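PDB 2A6Z: Emp47p (form2) from Saccharomyces cerevisiae, which acts as a Ca2+-independent cargo receptor with a carbohydrate recognition domain and is probably involved in glycoprotein secretion and Emp46p exit from the endoplasmic reticulum. Local coordinates for residues S71-G81 with T198-E209; N115-L126 with I138-G149. All coordinates share one frame; numbering follows the deposited sequence. Where two conformers were deposited one is given.

Contact 1: residues S71-G81 with T198-E209; sequences SVGYSGQTDGG and TAQNGAVNNNAE
The Y74 ring turns one face to CB of N207, which sits 3.4 Å from the ring centroid and only 7° off the ring normal, a CH-pi contact over the centre of that face. It joins two crossover loops of a legume-lectin-like beta sandwich: the chain after V72 and the chain after Q200 both connect one sheet to the other. Y74 holds CG anti to its backbone N (chi1 -175°), which carries the hydroxyl out to the second loop; there N205 ND2 donates to Y74 OH over 2.9 Å at 163°, with the oxygen in the amide plane. Beyond that CB, the N207 amide is fixed at both ends. Its ND2 donates to V204 O on a lone pair and to N201 O from above the carbonyl plane, while OD1 accepts from the backbone N of E209, an Asx turn. E209, extended beyond CG, sends its carboxylate to the end of strand 63-72, where S71 OG donates to E209 OE2 over 2.6 Å, using the anti lone pair; OE1 has a weak bond from Q151. A water linked to T78 OG1 also lies 2.7 Å from E209 OE1, joining the loops through solvent. T78 OG1 in turn accepts from the backbone N of G80, an ST turn, and V204 packs on the T78 backbone. Where the loops enter the sheet, G81 and Q200 form an antiparallel hydrogen-bonded pair, with G81 N to Q200 O at 2.9 Å and Q200 N to G81 O at 3.1 Å. The Q200 side chain adds a third link, NE2 to D79 O at 3.2 Å, with that oxygen in its amide plane. Further out, one water donates to D79 OD1 over 2.6 Å and to N201 O, and accepts from V204 N.

Contact 2: residues N115-L126 with I138-G149; sequences NGPLGPTLRGQL and IYDQSFASCLMG
R123 can be traced outward along a chain extended from CG to NE. Its CB and CG both pass S142 OG at 3.6 Å, and CG also meets S145 CB at 3.7 Å. CD runs in at the edge of the Y139 ring. The guanidinium then presents one face to Y139 CD1, 3.4 Å from NE, with the two planes 75° apart, so the cation sits at the ring's edge and not over its pi face. NE donates to T121 OG1, tilted from the guanidinium plane; NH1 donates in plane to S142 OG over 3.0 Å at 161°. S142 OG in turn donates a hydrogen bond to Q125 OE1 at 2.7 Å, on a lone pair in the carbonyl plane, and Q125, bent at chi2, turns NE2 back to I138 O. Y139 is sandwiched: G116 CA lies 3.4 Å from its centroid on one face, I138 CG2 covers the opposite one, and Y139 OH is hydrogen-bonded to D113 OD2. Farther along the strand pair, L126 CD1 lies 3.9 Å from the F143 ring centroid, over one face. In the backbone, L122 and C146 exchange two hydrogen bonds, and strand axes at 172° confirm the antiparallel run. C146 SG is joined to C180 on strand 178-183, an outermost strand of the other sheet, so this pairing forms a disulfide-bridged edge of a legume-lectin-like beta sandwich.

From the N terminus, strand 63-72 of one sheet leads into residues 71-81, which cross to strand 81-88 of the other. The chain then follows that second sheet through 108-113 to residues 115-126, makes an 11-residue excursion, and returns as 138-149, where contact 2 closes the short loop. It next builds strands 153-164, 170-175 and 178-183 of the first sheet before 192-200 re-enters the second; residues 198-209 then close contact 1 across 116 residues. Contact 2 is thus nested inside contact 1. Their centres lie about 17 Å apart, yet they touch through N115, whose CB approaches T78 O at 3.2 Å. Contact 1 links both sheets; contact 2 completes one sheet's edge.

Contact 1: residues S71-G81 with T198-E209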
loop_
_atom_site.group_PDB
_atom_site.type_symbol
_atom_site.label_atom_id
_atom_site.label_comp_id
_atom_site.label_asym_id
_atom_site.label_seq_id
_atom_site.Cartn_x
_atom_site.Cartn_y
_atom_site.Cartn_z
ATOM N N SER A 71 6.792 -3.839 -9.801
ATOM C CA SER A 71 8.222 -3.774 -9.484
ATOM C C SER A 71 8.982 -4.214 -10.720
ATOM O O SER A 71 8.738 -5.311 -11.258
ATOM C CB SER A 71 8.561 -4.740 -8.324
ATOM O OG SER A 71 9.983 -4.791 -8.254
ATOM N N VAL A 72 9.919 -3.343 -11.144
ATOM C CA VAL A 72 10.753 -3.669 -12.307
ATOM C C VAL A 72 12.224 -3.420 -11.947
ATOM O O VAL A 72 12.548 -2.646 -11.051
ATOM C CB VAL A 72 10.364 -2.868 -13.586
ATOM C CG1 VAL A 72 8.990 -3.338 -14.064
ATOM C CG2 VAL A 72 10.371 -1.378 -13.314
ATOM N N GLY A 73 13.092 -4.086 -12.719
ATOM C CA GLY A 73 14.517 -3.759 -12.699
ATOM C C GLY A 73 15.381 -4.620 -11.825
ATOM O O GLY A 73 16.621 -4.436 -11.891
ATOM N N TYR A 74 14.812 -5.552 -11.048
ATOM C CA TYR A 74 15.650 -6.360 -10.187
ATOM C C TYR A 74 14.905 -7.661 -9.793
ATOM O O TYR A 74 13.740 -7.656 -9.459
ATOM C CB TYR A 74 15.991 -5.634 -8.878
ATOM C CG TYR A 74 16.957 -6.412 -8.032
ATOM C CD1 TYR A 74 18.293 -6.512 -8.418
ATOM C CD2 TYR A 74 16.559 -7.074 -6.878
ATOM C CE1 TYR A 74 19.200 -7.217 -7.684
ATOM C CE2 TYR A 74 17.505 -7.796 -6.144
ATOM C CZ TYR A 74 18.810 -7.868 -6.543
ATOM O OH TYR A 74 19.703 -8.581 -5.789
ATOM N N SER A 75 15.653 -8.753 -9.832
ATOM C CA SER A 75 15.142 -10.033 -9.303
ATOM C C SER A 75 16.167 -10.547 -8.296
ATOM O O SER A 75 17.335 -10.669 -8.610
ATOM C CB SER A 75 15.110 -11.065 -10.434
ATOM O OG SER A 75 14.726 -12.331 -9.959
ATOM N N GLY A 76 15.685 -10.832 -7.101
ATOM C CA GLY A 76 16.529 -11.371 -6.030
ATOM C C GLY A 76 15.978 -10.891 -4.675
ATOM O O GLY A 76 15.264 -9.948 -4.505
ATOM N N GLN A 77 16.237 -11.658 -3.651
ATOM C CA GLN A 77 15.821 -11.255 -2.305
ATOM C C GLN A 77 16.485 -9.994 -1.861
ATOM O O GLN A 77 17.684 -9.789 -2.017
ATOM C CB GLN A 77 16.126 -12.416 -1.347
ATOM C CG GLN A 77 15.488 -12.023 0.035
ATOM C CD GLN A 77 15.717 -13.347 0.848
ATOM O OE1 GLN A 77 15.437 -13.475 1.994
ATOM N NE2 GLN A 77 16.191 -14.337 0.057
ATOM N N THR A 78 15.768 -9.063 -1.287
ATOM C CA THR A 78 16.354 -7.804 -0.788
ATOM C C THR A 78 15.619 -7.518 0.479
ATOM O O THR A 78 14.598 -8.163 0.786
ATOM C CB THR A 78 16.117 -6.619 -1.746
ATOM O OG1 THR A 78 14.829 -6.136 -1.585
ATOM C CG2 THR A 78 16.577 -6.965 -3.129
ATOM N N ASP A 79 16.070 -6.515 1.249
ATOM C CA ASP A 79 15.362 -6.028 2.401
ATOM C C ASP A 79 14.465 -4.818 2.080
ATOM O O ASP A 79 13.955 -4.168 2.977
ATOM C CB ASP A 79 16.320 -5.783 3.576
ATOM C CG ASP A 79 17.330 -4.676 3.288
ATOM O OD1 ASP A 79 17.154 -3.854 2.429
ATOM O OD2 ASP A 79 18.399 -4.674 3.978
ATOM N N GLY A 80 14.263 -4.582 0.782
ATOM C CA GLY A 80 13.317 -3.564 0.334
ATOM C C GLY A 80 11.859 -4.079 0.487
ATOM O O GLY A 80 11.596 -5.171 0.947
ATOM N N GLY A 81 10.940 -3.228 0.032
ATOM C CA GLY A 81 9.531 -3.627 -0.002
ATOM C C GLY A 81 8.662 -2.428 -0.241
ATOM O O GLY A 81 9.136 -1.269 -0.222
ATOM N N THR A 198 4.204 3.539 0.299
ATOM C CA THR A 198 5.584 3.925 0.553
ATOM C C THR A 198 6.450 2.747 0.123
ATOM O O THR A 198 6.038 1.579 0.131
ATOM C CB THR A 198 5.818 4.259 2.036
ATOM O OG1 THR A 198 5.619 3.111 2.848
ATOM C CG2 THR A 198 4.877 5.347 2.513
ATOM N N ALA A 199 7.711 3.035 -0.212
ATOM C CA ALA A 199 8.602 1.915 -0.611
ATOM C C ALA A 199 10.043 2.337 -0.371
ATOM O O ALA A 199 10.395 3.509 -0.320
ATOM C CB ALA A 199 8.416 1.477 -2.050
ATOM N N GLN A 200 10.877 1.284 -0.258
ATOM C CA GLN A 200 12.315 1.430 -0.181
ATOM C C GLN A 200 12.923 0.240 -0.936
ATOM O O GLN A 200 12.334 -0.858 -0.914
ATOM C CB GLN A 200 12.817 1.467 1.263
ATOM C CG GLN A 200 12.678 0.084 1.948
ATOM C CD GLN A 200 12.937 0.061 3.420
ATOM O OE1 GLN A 200 12.730 1.131 4.049
ATOM N NE2 GLN A 200 13.365 -1.115 3.912
ATOM N N ASN A 201 14.097 0.408 -1.525
ATOM C CA ASN A 201 14.775 -0.727 -2.103
ATOM C C ASN A 201 16.031 -1.176 -1.348
ATOM O O ASN A 201 16.536 -2.268 -1.635
ATOM C CB ASN A 201 15.022 -0.577 -3.617
ATOM C CG ASN A 201 15.803 0.644 -3.983
ATOM O OD1 ASN A 201 16.398 1.314 -3.124
ATOM N ND2 ASN A 201 15.839 0.955 -5.280
ATOM N N GLY A 202 16.480 -0.378 -0.404
ATOM C CA GLY A 202 17.656 -0.762 0.440
ATOM C C GLY A 202 18.898 -0.890 -0.388
ATOM O O GLY A 202 19.015 -0.358 -1.483
ATOM N N ALA A 203 19.874 -1.561 0.209
ATOM C CA ALA A 203 21.237 -1.593 -0.316
ATOM C C ALA A 203 21.694 -3.013 -0.690
ATOM O O ALA A 203 22.836 -3.160 -1.115
ATOM C CB ALA A 203 22.214 -1.028 0.694
ATOM N N VAL A 204 20.841 -4.033 -0.569
ATOM C CA VAL A 204 21.298 -5.380 -0.907
ATOM C C VAL A 204 21.701 -5.449 -2.389
ATOM O O VAL A 204 20.916 -5.073 -3.260
ATOM C CB VAL A 204 20.229 -6.406 -0.571
ATOM C CG1 VAL A 204 20.662 -7.781 -1.051
ATOM C CG2 VAL A 204 20.051 -6.471 0.955
ATOM N N ASN A 205 22.907 -5.974 -2.620
ATOM C CA ASN A 205 23.463 -6.122 -3.942
ATOM C C ASN A 205 23.447 -4.832 -4.737
ATOM O O ASN A 205 23.452 -4.931 -5.958
ATOM C CB ASN A 205 22.715 -7.238 -4.659
ATOM C CG ASN A 205 23.002 -8.627 -4.184
ATOM O OD1 ASN A 205 24.151 -8.851 -3.739
ATOM N ND2 ASN A 205 22.026 -9.534 -4.270
ATOM N N ASN A 206 23.450 -3.665 -4.139
ATOM C CA ASN A 206 23.330 -2.395 -4.882
ATOM C C ASN A 206 22.185 -2.461 -5.872
ATOM O O ASN A 206 22.200 -1.941 -6.990
ATOM C CB ASN A 206 24.665 -2.064 -5.583
ATOM C CG ASN A 206 25.670 -1.395 -4.653
ATOM O OD1 ASN A 206 25.413 -0.891 -3.547
ATOM N ND2 ASN A 206 26.863 -1.472 -5.187
ATOM N N ASN A 207 21.086 -3.158 -5.463
ATOM C CA ASN A 207 19.945 -3.286 -6.362
ATOM C C ASN A 207 19.315 -1.918 -6.623
ATOM O O ASN A 207 19.376 -0.987 -5.835
ATOM C CB ASN A 207 18.846 -4.247 -5.772
ATOM C CG ASN A 207 17.997 -3.557 -4.716
ATOM O OD1 ASN A 207 16.936 -3.022 -5.078
ATOM N ND2 ASN A 207 18.389 -3.568 -3.454
ATOM N N ALA A 208 18.630 -1.856 -7.773
ATOM C CA ALA A 208 17.851 -0.699 -8.165
ATOM C C ALA A 208 16.393 -1.074 -8.411
ATOM O O ALA A 208 15.775 -0.641 -9.394
ATOM C CB ALA A 208 18.434 -0.014 -9.429
ATOM N N GLU A 209 15.844 -1.956 -7.565
ATOM C CA GLU A 209 14.438 -2.310 -7.758
ATOM C C GLU A 209 13.592 -1.053 -7.752
ATOM O O GLU A 209 13.717 -0.190 -6.876
ATOM C CB GLU A 209 14.020 -3.238 -6.576
ATOM C CG GLU A 209 12.609 -3.829 -6.813
ATOM C CD GLU A 209 12.267 -5.032 -5.926
ATOM O OE1 GLU A 209 13.044 -5.331 -4.965
ATOM O OE2 GLU A 209 11.204 -5.641 -6.161
HETATM O O HOH W 1 18.708 -3.520 -10.144
HETATM O O HOH W 2 14.543 -3.970 -3.209
HETATM O O HOH W 3 17.920 -4.157 -0.044
HETATM O O HOH W 4 19.859 -2.734 2.855
#

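Contact 2: residues N115-L126 with I138-G149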
loop_
_atom_site.group_PDB
_atom_site.type_symbol
_atom_site.label_atom_id
_atom_site.label_comp_id
_atom_site.label_asym_id
_atom_site.label_seq_id
_atom_site.Cartn_x
_atom_site.Cartn_y
_atom_site.Cartn_z
ATOM N N ASN A 115 11.669 -10.785 1.748
ATOM C CA ASN A 115 12.743 -11.075 2.706
ATOM C C ASN A 115 12.338 -12.010 3.836
ATOM O O ASN A 115 13.197 -12.295 4.678
ATOM C CB ASN A 115 13.279 -9.750 3.277
ATOM C CG ASN A 115 14.755 -9.867 3.688
ATOM O OD1 ASN A 115 15.543 -10.585 3.070
ATOM N ND2 ASN A 115 15.091 -9.129 4.708
ATOM N N GLY A 116 11.082 -12.447 3.875
ATOM C CA GLY A 116 10.624 -13.316 4.924
ATOM C C GLY A 116 10.781 -14.793 4.543
ATOM O O GLY A 116 11.254 -15.146 3.473
ATOM N N PRO A 117 10.366 -15.653 5.457
ATOM C CA PRO A 117 10.669 -17.107 5.355
ATOM C C PRO A 117 9.884 -17.812 4.293
ATOM O O PRO A 117 10.210 -18.974 4.001
ATOM C CB PRO A 117 10.361 -17.644 6.749
ATOM C CG PRO A 117 9.469 -16.665 7.376
ATOM C CD PRO A 117 9.749 -15.305 6.762
ATOM N N LEU A 118 8.877 -17.176 3.703
ATOM C CA LEU A 118 8.008 -17.820 2.691
ATOM C C LEU A 118 8.345 -17.296 1.295
ATOM O O LEU A 118 7.682 -17.717 0.347
ATOM C CB LEU A 118 6.523 -17.583 2.953
ATOM C CG LEU A 118 6.055 -17.917 4.388
ATOM C CD1 LEU A 118 4.574 -17.666 4.449
ATOM C CD2 LEU A 118 6.497 -19.289 4.843
ATOM N N GLY A 119 9.347 -16.396 1.172
ATOM C CA GLY A 119 9.608 -15.782 -0.129
ATOM C C GLY A 119 8.602 -14.679 -0.429
ATOM O O GLY A 119 8.027 -14.095 0.509
ATOM N N PRO A 120 8.395 -14.333 -1.708
ATOM C CA PRO A 120 7.515 -13.189 -2.071
ATOM C C PRO A 120 6.109 -13.389 -1.540
ATOM O O PRO A 120 5.422 -14.393 -1.849
ATOM C CB PRO A 120 7.587 -13.189 -3.585
ATOM C CG PRO A 120 8.873 -13.876 -3.928
ATOM C CD PRO A 120 9.037 -14.950 -2.870
ATOM N N THR A 121 5.647 -12.387 -0.780
ATOM C CA THR A 121 4.358 -12.440 -0.125
ATOM C C THR A 121 3.682 -11.065 -0.150
ATOM O O THR A 121 4.350 -10.019 -0.278
ATOM C CB THR A 121 4.459 -12.856 1.352
ATOM O OG1 THR A 121 5.500 -12.126 2.029
ATOM C CG2 THR A 121 4.802 -14.330 1.510
ATOM N N LEU A 122 2.364 -11.108 0.053
ATOM C CA LEU A 122 1.565 -9.965 0.515
ATOM C C LEU A 122 1.110 -10.320 1.902
ATOM O O LEU A 122 0.465 -11.350 2.125
ATOM C CB LEU A 122 0.392 -9.702 -0.455
ATOM C CG LEU A 122 -0.350 -8.373 -0.128
ATOM C CD1 LEU A 122 -1.100 -7.953 -1.393
ATOM C CD2 LEU A 122 -1.357 -8.476 1.020
ATOM N N ARG A 123 1.410 -9.451 2.862
ATOM C CA ARG A 123 1.109 -9.696 4.259
ATOM C C ARG A 123 0.304 -8.534 4.831
ATOM O O ARG A 123 0.556 -7.353 4.531
ATOM C CB ARG A 123 2.409 -9.799 5.070
ATOM C CG ARG A 123 3.171 -11.092 4.786
ATOM C CD ARG A 123 4.639 -11.006 5.252
ATOM N NE ARG A 123 5.294 -12.343 4.988
ATOM C CZ ARG A 123 5.288 -13.368 5.808
ATOM N NH1 ARG A 123 4.676 -13.313 7.005
ATOM N NH2 ARG A 123 5.920 -14.494 5.430
ATOM N N GLY A 124 -0.613 -8.877 5.722
ATOM C CA GLY A 124 -1.337 -7.853 6.525
ATOM C C GLY A 124 -0.730 -7.785 7.918
ATOM O O GLY A 124 -0.465 -8.797 8.573
ATOM N N GLN A 125 -0.550 -6.546 8.354
ATOM C CA GLN A 125 -0.020 -6.240 9.663
ATOM C C GLN A 125 -0.960 -5.206 10.355
ATOM O O GLN A 125 -1.475 -4.311 9.648
ATOM C CB GLN A 125 1.390 -5.625 9.626
ATOM C CG GLN A 125 2.354 -6.312 8.657
ATOM C CD GLN A 125 2.862 -7.688 8.978
ATOM O OE1 GLN A 125 2.936 -8.535 8.090
ATOM N NE2 GLN A 125 3.267 -7.927 10.238
ATOM N N LEU A 126 -1.125 -5.327 11.651
ATOM C CA LEU A 126 -1.966 -4.373 12.413
ATOM C C LEU A 126 -1.147 -3.816 13.562
ATOM O O LEU A 126 -0.321 -4.491 14.151
ATOM C CB LEU A 126 -3.160 -5.090 13.036
ATOM C CG LEU A 126 -4.155 -5.628 12.012
ATOM C CD1 LEU A 126 -4.972 -6.740 12.627
ATOM C CD2 LEU A 126 -4.976 -4.468 11.404
ATOM N N ILE A 138 8.292 -9.059 12.202
ATOM C CA ILE A 138 7.164 -8.727 11.315
ATOM C C ILE A 138 6.562 -9.960 10.650
ATOM O O ILE A 138 5.337 -10.022 10.543
ATOM C CB ILE A 138 7.656 -7.680 10.303
ATOM C CG1 ILE A 138 6.484 -7.008 9.577
ATOM C CG2 ILE A 138 8.740 -8.177 9.334
ATOM C CD1 ILE A 138 6.918 -5.689 8.922
ATOM N N TYR A 139 7.391 -10.921 10.225
ATOM C CA TYR A 139 6.805 -12.048 9.493
ATOM C C TYR A 139 5.973 -12.955 10.404
ATOM O O TYR A 139 4.912 -13.458 10.015
ATOM C CB TYR A 139 7.906 -12.853 8.745
ATOM C CG TYR A 139 8.677 -11.897 7.832
ATOM C CD1 TYR A 139 8.044 -11.254 6.753
ATOM C CD2 TYR A 139 10.026 -11.584 8.073
ATOM C CE1 TYR A 139 8.726 -10.378 5.931
ATOM C CE2 TYR A 139 10.689 -10.698 7.263
ATOM C CZ TYR A 139 10.038 -10.093 6.203
ATOM O OH TYR A 139 10.750 -9.213 5.424
ATOM N N ASP A 140 6.442 -13.120 11.633
ATOM C CA ASP A 140 5.642 -13.925 12.587
ATOM C C ASP A 140 4.390 -13.191 13.013
ATOM O O ASP A 140 3.385 -13.852 13.408
ATOM C CB ASP A 140 6.489 -14.241 13.788
ATOM C CG ASP A 140 6.398 -15.640 14.252
ATOM O OD1 ASP A 140 7.206 -16.125 15.042
ATOM O OD2 ASP A 140 5.332 -16.182 13.891
ATOM N N GLN A 141 4.404 -11.860 12.937
ATOM C CA GLN A 141 3.288 -11.039 13.435
ATOM C C GLN A 141 2.268 -10.726 12.352
ATOM O O GLN A 141 1.223 -10.176 12.696
ATOM C CB GLN A 141 3.817 -9.738 14.093
ATOM C CG GLN A 141 4.609 -10.141 15.358
ATOM C CD GLN A 141 4.981 -9.176 16.405
ATOM O OE1 GLN A 141 5.070 -8.035 15.983
ATOM N NE2 GLN A 141 5.199 -9.622 17.650
ATOM N N SER A 142 2.478 -11.122 11.086
ATOM C CA SER A 142 1.405 -10.927 10.075
ATOM C C SER A 142 0.137 -11.580 10.574
ATOM O O SER A 142 0.172 -12.736 11.028
ATOM C CB SER A 142 1.823 -11.597 8.776
ATOM O OG SER A 142 3.107 -11.188 8.355
ATOM N N PHE A 143 -0.997 -10.873 10.457
ATOM C CA PHE A 143 -2.253 -11.531 10.842
ATOM C C PHE A 143 -2.771 -12.389 9.714
ATOM O O PHE A 143 -3.607 -13.254 9.990
ATOM C CB PHE A 143 -3.323 -10.534 11.348
ATOM C CG PHE A 143 -3.876 -9.577 10.284
ATOM C CD1 PHE A 143 -4.976 -9.987 9.524
ATOM C CD2 PHE A 143 -3.303 -8.330 10.056
ATOM C CE1 PHE A 143 -5.489 -9.157 8.531
ATOM C CE2 PHE A 143 -3.844 -7.491 9.055
ATOM C CZ PHE A 143 -4.927 -7.905 8.310
ATOM N N ALA A 144 -2.313 -12.150 8.491
ATOM C CA ALA A 144 -2.771 -12.894 7.328
ATOM C C ALA A 144 -1.732 -12.675 6.234
ATOM O O ALA A 144 -1.014 -11.683 6.258
ATOM C CB ALA A 144 -4.152 -12.438 6.885
ATOM N N SER A 145 -1.705 -13.594 5.274
ATOM C CA SER A 145 -0.753 -13.462 4.180
ATOM C C SER A 145 -1.114 -14.376 3.052
ATOM O O SER A 145 -1.896 -15.334 3.216
ATOM C CB SER A 145 0.669 -13.764 4.681
ATOM O OG SER A 145 0.727 -15.168 5.082
ATOM N N CYS A 146 -0.516 -14.110 1.889
ATOM C CA CYS A 146 -0.510 -15.052 0.788
ATOM C C CYS A 146 0.822 -14.952 0.077
ATOM O O CYS A 146 1.515 -13.927 0.137
ATOM C CB CYS A 146 -1.680 -14.830 -0.184
ATOM S SG CYS A 146 -1.609 -13.265 -1.088
ATOM N N LEU A 147 1.160 -16.018 -0.661
ATOM C CA LEU A 147 2.260 -15.913 -1.620
ATOM C C LEU A 147 1.846 -14.971 -2.729
ATOM O O LEU A 147 0.695 -14.982 -3.186
ATOM C CB LEU A 147 2.587 -17.302 -2.193
ATOM C CG LEU A 147 2.940 -18.360 -1.140
ATOM C CD1 LEU A 147 3.235 -19.686 -1.851
ATOM C CD2 LEU A 147 4.113 -17.935 -0.274
ATOM N N MET A 148 2.797 -14.143 -3.175
ATOM C CA MET A 148 2.541 -13.211 -4.256
ATOM C C MET A 148 3.851 -12.885 -4.958
ATOM O O MET A 148 4.704 -12.190 -4.412
ATOM C CB MET A 148 1.918 -11.909 -3.729
ATOM C CG MET A 148 1.558 -11.069 -4.957
ATOM S SD MET A 148 1.192 -9.339 -4.430
ATOM C CE MET A 148 1.106 -8.568 -6.038
ATOM N N GLY A 149 3.999 -13.383 -6.198
ATOM C CA GLY A 149 5.187 -12.989 -6.962
ATOM C C GLY A 149 4.965 -11.557 -7.524
ATOM O O GLY A 149 3.887 -11.201 -8.007
HETATM O O HOH W 5 -0.127 -7.805 12.847
#